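Local coordinates for protein escrt-iii (Sulfolobus solfataricus, PDB 2XVC) that probably acts in archaeal cell division as an ESCRT-III protein recruited to membranes, with a winged-helix domain that binds a peptide partner, at residues T11-I19 and L46-I55. Numbering follows the deposited sequence.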
loop_
_atom_site.group_PDB
_atom_site.type_symbol
_atom_site.label_atom_id
_atom_site.label_comp_id
_atom_site.label_asym_id
_atom_site.label_seq_id
_atom_site.Cartn_x
_atom_site.Cartn_y
_atom_site.Cartn_z
ATOM N N THR A 11 1.240 4.423 8.932
ATOM C CA THR A 11 -0.195 4.709 8.937
ATOM C C THR A 11 -0.787 4.535 7.536
ATOM O O THR A 11 -0.059 4.544 6.535
ATOM C CB THR A 11 -0.474 6.149 9.398
ATOM O OG1 THR A 11 0.103 7.063 8.460
ATOM C CG2 THR A 11 0.116 6.408 10.798
ATOM N N GLU A 12 -2.110 4.399 7.473
ATOM C CA GLU A 12 -2.829 4.329 6.205
ATOM C C GLU A 12 -2.554 5.551 5.336
ATOM O O GLU A 12 -2.402 5.431 4.118
ATOM C CB GLU A 12 -4.331 4.199 6.451
ATOM C CG GLU A 12 -4.729 2.913 7.151
ATOM C CD GLU A 12 -6.204 2.864 7.515
ATOM O OE1 GLU A 12 -7.006 3.590 6.883
ATOM O OE2 GLU A 12 -6.560 2.086 8.432
ATOM N N ARG A 13 -2.487 6.717 5.982
ATOM C CA ARG A 13 -2.230 7.993 5.319
ATOM C C ARG A 13 -0.850 8.008 4.665
ATOM O O ARG A 13 -0.702 8.467 3.530
ATOM C CB ARG A 13 -2.365 9.156 6.320
ATOM C CG ARG A 13 -2.297 10.550 5.694
ATOM C CD ARG A 13 -3.603 10.898 4.987
ATOM N NE ARG A 13 -3.380 11.674 3.767
ATOM C CZ ARG A 13 -4.291 11.859 2.812
ATOM N NH1 ARG A 13 -5.504 11.327 2.921
ATOM N NH2 ARG A 13 -3.989 12.580 1.737
ATOM N N GLU A 14 0.149 7.503 5.389
ATOM C CA GLU A 14 1.505 7.373 4.859
ATOM C C GLU A 14 1.544 6.467 3.629
ATOM O O GLU A 14 2.153 6.817 2.617
ATOM C CB GLU A 14 2.467 6.860 5.934
ATOM C CG GLU A 14 2.928 7.946 6.898
ATOM C CD GLU A 14 3.702 7.398 8.083
ATOM O OE1 GLU A 14 3.239 6.421 8.718
ATOM O OE2 GLU A 14 4.781 7.951 8.380
ATOM N N LEU A 15 0.876 5.320 3.708
ATOM C CA LEU A 15 0.840 4.412 2.564
ATOM C C LEU A 15 0.149 5.057 1.361
ATOM O O LEU A 15 0.654 4.972 0.238
ATOM C CB LEU A 15 0.199 3.067 2.919
ATOM C CG LEU A 15 0.220 2.034 1.782
ATOM C CD1 LEU A 15 1.644 1.744 1.332
ATOM C CD2 LEU A 15 -0.488 0.755 2.187
ATOM N N LEU A 16 -0.983 5.723 1.605
ATOM C CA LEU A 16 -1.738 6.377 0.536
ATOM C C LEU A 16 -0.923 7.493 -0.103
ATOM O O LEU A 16 -0.896 7.619 -1.321
ATOM C CB LEU A 16 -3.080 6.917 1.052
ATOM C CG LEU A 16 -4.002 7.595 0.030
ATOM C CD1 LEU A 16 -4.421 6.627 -1.063
ATOM C CD2 LEU A 16 -5.231 8.183 0.711
ATOM N N ASP A 17 -0.257 8.297 0.722
ATOM C CA ASP A 17 0.633 9.342 0.213
ATOM C C ASP A 17 1.758 8.736 -0.630
ATOM O O ASP A 17 2.083 9.252 -1.695
ATOM C CB ASP A 17 1.220 10.183 1.355
ATOM C CG ASP A 17 0.218 11.177 1.942
ATOM O OD1 ASP A 17 -0.842 11.432 1.328
ATOM O OD2 ASP A 17 0.504 11.717 3.032
ATOM N N TYR A 18 2.341 7.639 -0.152
ATOM C CA TYR A 18 3.392 6.946 -0.904
ATOM C C TYR A 18 2.889 6.482 -2.273
ATOM O O TYR A 18 3.552 6.688 -3.284
ATOM C CB TYR A 18 3.948 5.752 -0.116
ATOM C CG TYR A 18 4.945 4.938 -0.918
ATOM C CD1 TYR A 18 6.301 5.260 -0.912
ATOM C CD2 TYR A 18 4.526 3.855 -1.694
ATOM C CE1 TYR A 18 7.222 4.516 -1.663
ATOM C CE2 TYR A 18 5.434 3.107 -2.444
ATOM C CZ TYR A 18 6.778 3.442 -2.417
ATOM O OH TYR A 18 7.670 2.697 -3.147
ATOM N N ILE A 19 1.709 5.865 -2.284
ATOM C CA ILE A 19 1.089 5.362 -3.505
ATOM C C ILE A 19 0.861 6.483 -4.522
ATOM O O ILE A 19 1.218 6.349 -5.693
ATOM C CB ILE A 19 -0.240 4.633 -3.194
ATOM C CG1 ILE A 19 0.036 3.285 -2.526
ATOM C CG2 ILE A 19 -1.067 4.451 -4.459
ATOM C CD1 ILE A 19 -1.159 2.722 -1.770
ATOM N N LEU A 46 -3.613 -1.822 2.943
ATOM C CA LEU A 46 -4.267 -1.696 1.639
ATOM C C LEU A 46 -5.741 -2.052 1.718
ATOM O O LEU A 46 -6.572 -1.391 1.096
ATOM C CB LEU A 46 -3.599 -2.584 0.588
ATOM C CG LEU A 46 -2.289 -2.133 -0.054
ATOM C CD1 LEU A 46 -1.740 -3.278 -0.887
ATOM C CD2 LEU A 46 -2.485 -0.883 -0.906
ATOM N N GLU A 47 -6.056 -3.107 2.472
ATOM C CA GLU A 47 -7.440 -3.543 2.654
ATOM C C GLU A 47 -8.290 -2.478 3.334
ATOM O O GLU A 47 -9.427 -2.250 2.930
ATOM C CB GLU A 47 -7.519 -4.865 3.426
ATOM C CG GLU A 47 -6.963 -6.075 2.668
ATOM C CD GLU A 47 -7.667 -6.355 1.338
ATOM O OE1 GLU A 47 -8.800 -5.870 1.115
ATOM O OE2 GLU A 47 -7.079 -7.076 0.508
ATOM N N ALA A 48 -7.730 -1.822 4.348
ATOM C CA ALA A 48 -8.424 -0.740 5.049
ATOM C C ALA A 48 -8.665 0.467 4.137
ATOM O O ALA A 48 -9.735 1.076 4.187
ATOM C CB ALA A 48 -7.665 -0.332 6.304
ATOM N N LEU A 49 -7.677 0.795 3.302
ATOM C CA LEU A 49 -7.823 1.846 2.289
ATOM C C LEU A 49 -8.889 1.490 1.251
ATOM O O LEU A 49 -9.698 2.336 0.871
ATOM C CB LEU A 49 -6.486 2.127 1.589
ATOM C CG LEU A 49 -5.402 2.855 2.392
ATOM C CD1 LEU A 49 -4.092 2.901 1.611
ATOM C CD2 LEU A 49 -5.855 4.265 2.777
ATOM N N LYS A 50 -8.883 0.235 0.807
ATOM C CA LYS A 50 -9.857 -0.262 -0.154
ATOM C C LYS A 50 -11.271 -0.234 0.425
ATOM O O LYS A 50 -12.204 0.237 -0.227
ATOM C CB LYS A 50 -9.491 -1.680 -0.598
ATOM C CG LYS A 50 -10.309 -2.196 -1.771
ATOM C CD LYS A 50 -9.951 -3.636 -2.129
ATOM C CE LYS A 50 -10.729 -4.628 -1.275
ATOM N NZ LYS A 50 -10.530 -6.030 -1.750
ATOM N N ASN A 51 -11.417 -0.722 1.656
ATOM C CA ASN A 51 -12.721 -0.785 2.319
ATOM C C ASN A 51 -13.292 0.586 2.691
ATOM O O ASN A 51 -14.503 0.734 2.819
ATOM C CB ASN A 51 -12.684 -1.731 3.528
ATOM C CG ASN A 51 -12.423 -3.188 3.132
ATOM O OD1 ASN A 51 -12.733 -3.615 2.014
ATOM N ND2 ASN A 51 -11.846 -3.954 4.052
ATOM N N LYS A 52 -12.426 1.588 2.831
ATOM C CA LYS A 52 -12.866 2.975 3.004
ATOM C C LYS A 52 -13.167 3.670 1.674
ATOM O O LYS A 52 -13.506 4.856 1.652
ATOM C CB LYS A 52 -11.828 3.779 3.787
ATOM C CG LYS A 52 -11.738 3.402 5.251
ATOM C CD LYS A 52 -10.633 4.176 5.940
ATOM C CE LYS A 52 -10.347 3.575 7.300
ATOM N NZ LYS A 52 -9.387 4.409 8.054
ATOM N N GLY A 53 -13.039 2.928 0.571
ATOM C CA GLY A 53 -13.258 3.458 -0.776
ATOM C C GLY A 53 -12.260 4.523 -1.213
ATOM O O GLY A 53 -12.565 5.348 -2.076
ATOM N N LEU A 54 -11.069 4.505 -0.619
ATOM C CA LEU A 54 -10.040 5.501 -0.920
ATOM C C LEU A 54 -9.169 5.117 -2.121
ATOM O O LEU A 54 -8.622 5.989 -2.801
ATOM C CB LEU A 54 -9.171 5.766 0.313
ATOM C CG LEU A 54 -9.838 6.508 1.479
ATOM C CD1 LEU A 54 -8.930 6.531 2.701
ATOM C CD2 LEU A 54 -10.236 7.931 1.079
ATOM N N ILE A 55 -9.045 3.813 -2.371
ATOM C CA ILE A 55 -8.263 3.300 -3.500
ATOM C C ILE A 55 -9.051 2.271 -4.310
ATOM O O ILE A 55 -9.928 1.598 -3.774
ATOM C CB ILE A 55 -6.910 2.679 -3.045
ATOM C CG1 ILE A 55 -7.123 1.444 -2.156
ATOM C CG2 ILE A 55 -6.050 3.726 -2.329
ATOM C CD1 ILE A 55 -5.836 0.675 -1.834
#
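Glu12 and Lys52 reach each other because both chains leave their backbones with CG anti to the carbonyl carbon (chi1 -64° in Glu12) and run extended from there, crossing at about a right angle. Lys52 NZ meets Glu12 OE1 at 2.8 Å, a salt bridge with a hydrogen bond in it, made on the syn side of the oxygen but 23° out of the carboxylate plane. The other oxygen, Glu12 OE2, rests 3.4 Å from the methyl CB of Ala48, so the carboxylate touches two residues four apart in the chain. Beneath this polar edge the contact is aliphatic. Leu49 points both methyls at helix 12-21: CD2 lies 4.0 Å from Glu12 CB, while CD1 faces Leu16 CB at 4.2 Å. Leu15 and Leu16 share one shape, CG anti to the backbone N, and differ in partner because they leave the helix in different directions. Leu15 CD2 comes crosswise onto Leu46 CD2 at 4.0 Å, and Ile19 CD1 reaches the same Leu46 methyl at 3.9 Å. Elsewhere Leu16 CD1 touches Ile55 CG2 at 3.6 Å, the two side chains sliding past each other in opposite directions. The axes of segments 12-19 and 46-51 approach to 10.1 Å, nearly perpendicular at 83°. A capping box of Thr11 and Glu14 starts helix 12-21; a Schellman motif at Gly53, with positive phi, ends helix 39-51, and the chain then leads into Ile55. Within the winged-helix domain, helix 12-21 thus packs across the C-terminal end of helix 39-51, with Phe31 of helix 28-35 against Leu15 and Leu26 of strand 25-27 against Leu46. Ile55, at the start of strand 55-58, pairs in parallel with a strand of the bound peptide, a separate chain that also packs on Ile19 and Leu46.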